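GTP cyclohydrolase 1 type 2 homolog (Escherichia coli, Escherichia coli O157:H7, PDB 1NMO) binds two metal ions between the halves of each subunit of a ring-shaped hexamer and may help degrade radiation-damaged nucleotides. Local coordinates at residues A[77-80]-A[81-85]. Sequence-based numbering, arbitrary orientation.
Sequences GMKR and NRLKT
The backbone N of N81 binds the O of G77, the N-cap residue, at 3.2 Å, and with this i to i+4 bond the first turn of helix 78-88 closes. The same i to i+4 pattern continues from R82 N to M78 O (2.9 Å), L83 N to K79 O and K84 N to R80 O; G77 enters with a positive phi (57°), a backbone conformation that glycine adopts readily. N81 O in turn accepts from both T85 N and T85 OG1, the hydroxyl at 2.8 Å, and the two donors arrive from opposite faces of its carbonyl plane.

Among the side chains, M78, a selenomethionine, and R82 run side by side, one turn apart. A bend at chi3 (74°) brings the M78 methyl CE over one face of the R82 guanidinium, offset toward its rim and 3.2 Å from NH2. That nitrogen also forms a salt bridge with E205 of the second subunit; the guanidinium thus has the methyl over one face and a carboxylate of the neighbouring subunit as its ionic partner. K79 lies alongside L83, its CE 4.1 Å from L83 CD1.

The helix links strands 59-62 and 92-95 in a beta-alpha-beta unit; N81, R82 and T85 pack on helix 46-54, while M78 packs on E205 and R82 on H201, both of the second subunit.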
ATOM      1  N   GLY A  77      24.581  -8.273  26.472  1.00 17.43           N
ATOM      2  CA  GLY A  77      23.526  -7.928  25.527  1.00 17.09           C
ATOM      3  C   GLY A  77      22.295  -7.438  26.262  1.00 17.55           C
ATOM      4  O   GLY A  77      22.414  -6.719  27.259  1.00 19.10           O
HETATM    5  N   MSE A  78      21.115  -7.891  25.840  1.00 17.83           N
HETATM    6  CA  MSE A  78      19.856  -7.453  26.454  1.00 18.12           C
HETATM    7  C   MSE A  78      19.789  -7.596  27.991  1.00 16.81           C
HETATM    8  O   MSE A  78      19.212  -6.739  28.698  1.00 17.06           O
HETATM    9  CB  MSE A  78      18.689  -8.256  25.859  1.00 20.14           C
HETATM   10  CG  MSE A  78      18.324  -7.977  24.481  1.00 24.19           C
HETATM   11 SE   MSE A  78      17.384  -9.614  23.915  1.00 26.91          SE
HETATM   12  CE  MSE A  78      15.667  -9.254  24.950  1.00 27.24           C
ATOM     13  N   LYS A  79      20.324  -8.693  28.526  1.00 15.53           N
ATOM     14  CA  LYS A  79      20.300  -8.914  29.979  1.00 14.96           C
ATOM     15  C   LYS A  79      21.079  -7.846  30.745  1.00 14.95           C
ATOM     16  O   LYS A  79      20.687  -7.456  31.851  1.00 14.90           O
ATOM     17  CB  LYS A  79      20.911 -10.259  30.357  1.00 15.53           C
ATOM     18  CG  LYS A  79      19.974 -11.485  30.458  1.00 15.66           C
ATOM     19  CD  LYS A  79      20.719 -12.637  31.286  1.00 19.85           C
ATOM     20  CE  LYS A  79      20.338 -12.743  32.855  1.00 19.65           C
ATOM     21  NZ  LYS A  79      20.475 -14.200  33.347  1.00 23.74           N
ATOM     22  N   ARG A  80      22.191  -7.395  30.183  1.00 14.13           N
ATOM     23  CA  ARG A  80      22.991  -6.398  30.867  1.00 15.73           C
ATOM     24  C   ARG A  80      22.264  -5.102  30.825  1.00 14.32           C
ATOM     25  O   ARG A  80      22.376  -4.307  31.752  1.00 14.94           O
ATOM     26  CB  ARG A  80      24.378  -6.173  30.191  1.00 14.78           C
ATOM     27  CG  ARG A  80      24.967  -4.723  30.394  1.00 16.29           C
ATOM     28  CD  ARG A  80      26.038  -4.436  29.347  1.00 17.82           C
ATOM     29  NE  ARG A  80      26.566  -3.044  29.103  1.00 23.69           N
ATOM     30  CZ  ARG A  80      27.119  -2.218  30.014  1.00 24.52           C
ATOM     31  NH1 ARG A  80      27.237  -2.579  31.317  1.00 27.10           N
ATOM     32  NH2 ARG A  80      27.592  -1.041  29.615  1.00 23.49           N
ATOM     33  N   ASN A  81      21.536  -4.861  29.742  1.00 13.89           N
ATOM     34  CA  ASN A  81      20.832  -3.560  29.602  1.00 13.35           C
ATOM     35  C   ASN A  81      19.677  -3.489  30.574  1.00 12.94           C
ATOM     36  O   ASN A  81      19.488  -2.485  31.255  1.00 13.10           O
ATOM     37  CB  ASN A  81      20.294  -3.384  28.203  1.00 13.03           C
ATOM     38  CG  ASN A  81      21.420  -3.299  27.149  1.00 16.89           C
ATOM     39  OD1 ASN A  81      22.526  -2.810  27.430  1.00 18.47           O
ATOM     40  ND2 ASN A  81      21.123  -3.749  25.925  1.00 17.63           N
ATOM     41  N   ARG A  82      18.949  -4.599  30.668  1.00 12.33           N
ATOM     42  CA  ARG A  82      17.800  -4.668  31.511  1.00 11.90           C
ATOM     43  C   ARG A  82      18.145  -4.624  32.984  1.00 12.00           C
ATOM     44  O   ARG A  82      17.466  -3.973  33.784  1.00  9.92           O
ATOM     45  CB  ARG A  82      17.082  -5.944  31.192  1.00 10.77           C
ATOM     46  CG  ARG A  82      16.447  -5.962  29.915  1.00 10.21           C
ATOM     47  CD  ARG A  82      16.041  -7.447  29.576  1.00 10.73           C
ATOM     48  NE  ARG A  82      15.210  -7.337  28.364  1.00 10.92           N
ATOM     49  CZ  ARG A  82      14.270  -8.179  28.013  1.00  9.08           C
ATOM     50  NH1 ARG A  82      14.029  -9.242  28.755  1.00  9.70           N
ATOM     51  NH2 ARG A  82      13.525  -7.902  26.942  1.00 10.08           N
ATOM     52  N   LEU A  83      19.195  -5.364  33.358  1.00 12.02           N
ATOM     53  CA  LEU A  83      19.602  -5.442  34.736  1.00 12.03           C
ATOM     54  C   LEU A  83      20.351  -4.156  35.136  1.00 12.64           C
ATOM     55  O   LEU A  83      20.331  -3.762  36.334  1.00 13.90           O
ATOM     56  CB  LEU A  83      20.485  -6.695  34.949  1.00 11.64           C
ATOM     57  CG  LEU A  83      19.757  -8.008  34.802  1.00 11.88           C
ATOM     58  CD1 LEU A  83      20.681  -9.176  34.863  1.00 10.73           C
ATOM     59  CD2 LEU A  83      18.720  -8.051  35.882  1.00 11.42           C
ATOM     60  N   LYS A  84      21.020  -3.495  34.186  1.00 11.96           N
ATOM     61  CA  LYS A  84      21.697  -2.271  34.561  1.00 11.71           C
ATOM     62  C   LYS A  84      20.570  -1.319  34.814  1.00 14.18           C
ATOM     63  O   LYS A  84      20.574  -0.577  35.792  1.00 15.32           O
ATOM     64  CB  LYS A  84      22.496  -1.649  33.422  1.00 11.31           C
ATOM     65  CG  LYS A  84      23.232  -0.335  33.863  1.00 10.42           C
ATOM     66  CD  LYS A  84      24.039   0.315  32.716  1.00 10.96           C
ATOM     67  CE  LYS A  84      24.672   1.641  33.150  1.00 14.18           C
ATOM     68  NZ  LYS A  84      25.354   2.367  31.962  1.00 16.45           N
ATOM     69  N   THR A  85      19.582  -1.305  33.935  1.00 14.31           N
ATOM     70  CA  THR A  85      18.528  -0.331  34.142  1.00 14.60           C
ATOM     71  C   THR A  85      17.836  -0.507  35.524  1.00 15.13           C
ATOM     72  O   THR A  85      17.535   0.464  36.228  1.00 16.84           O
ATOM     73  CB  THR A  85      17.498  -0.455  33.057  1.00 13.51           C
ATOM     74  OG1 THR A  85      18.093  -0.164  31.780  1.00 14.15           O
ATOM     75  CG2 THR A  85      16.404   0.558  33.330  1.00 14.59           C
TER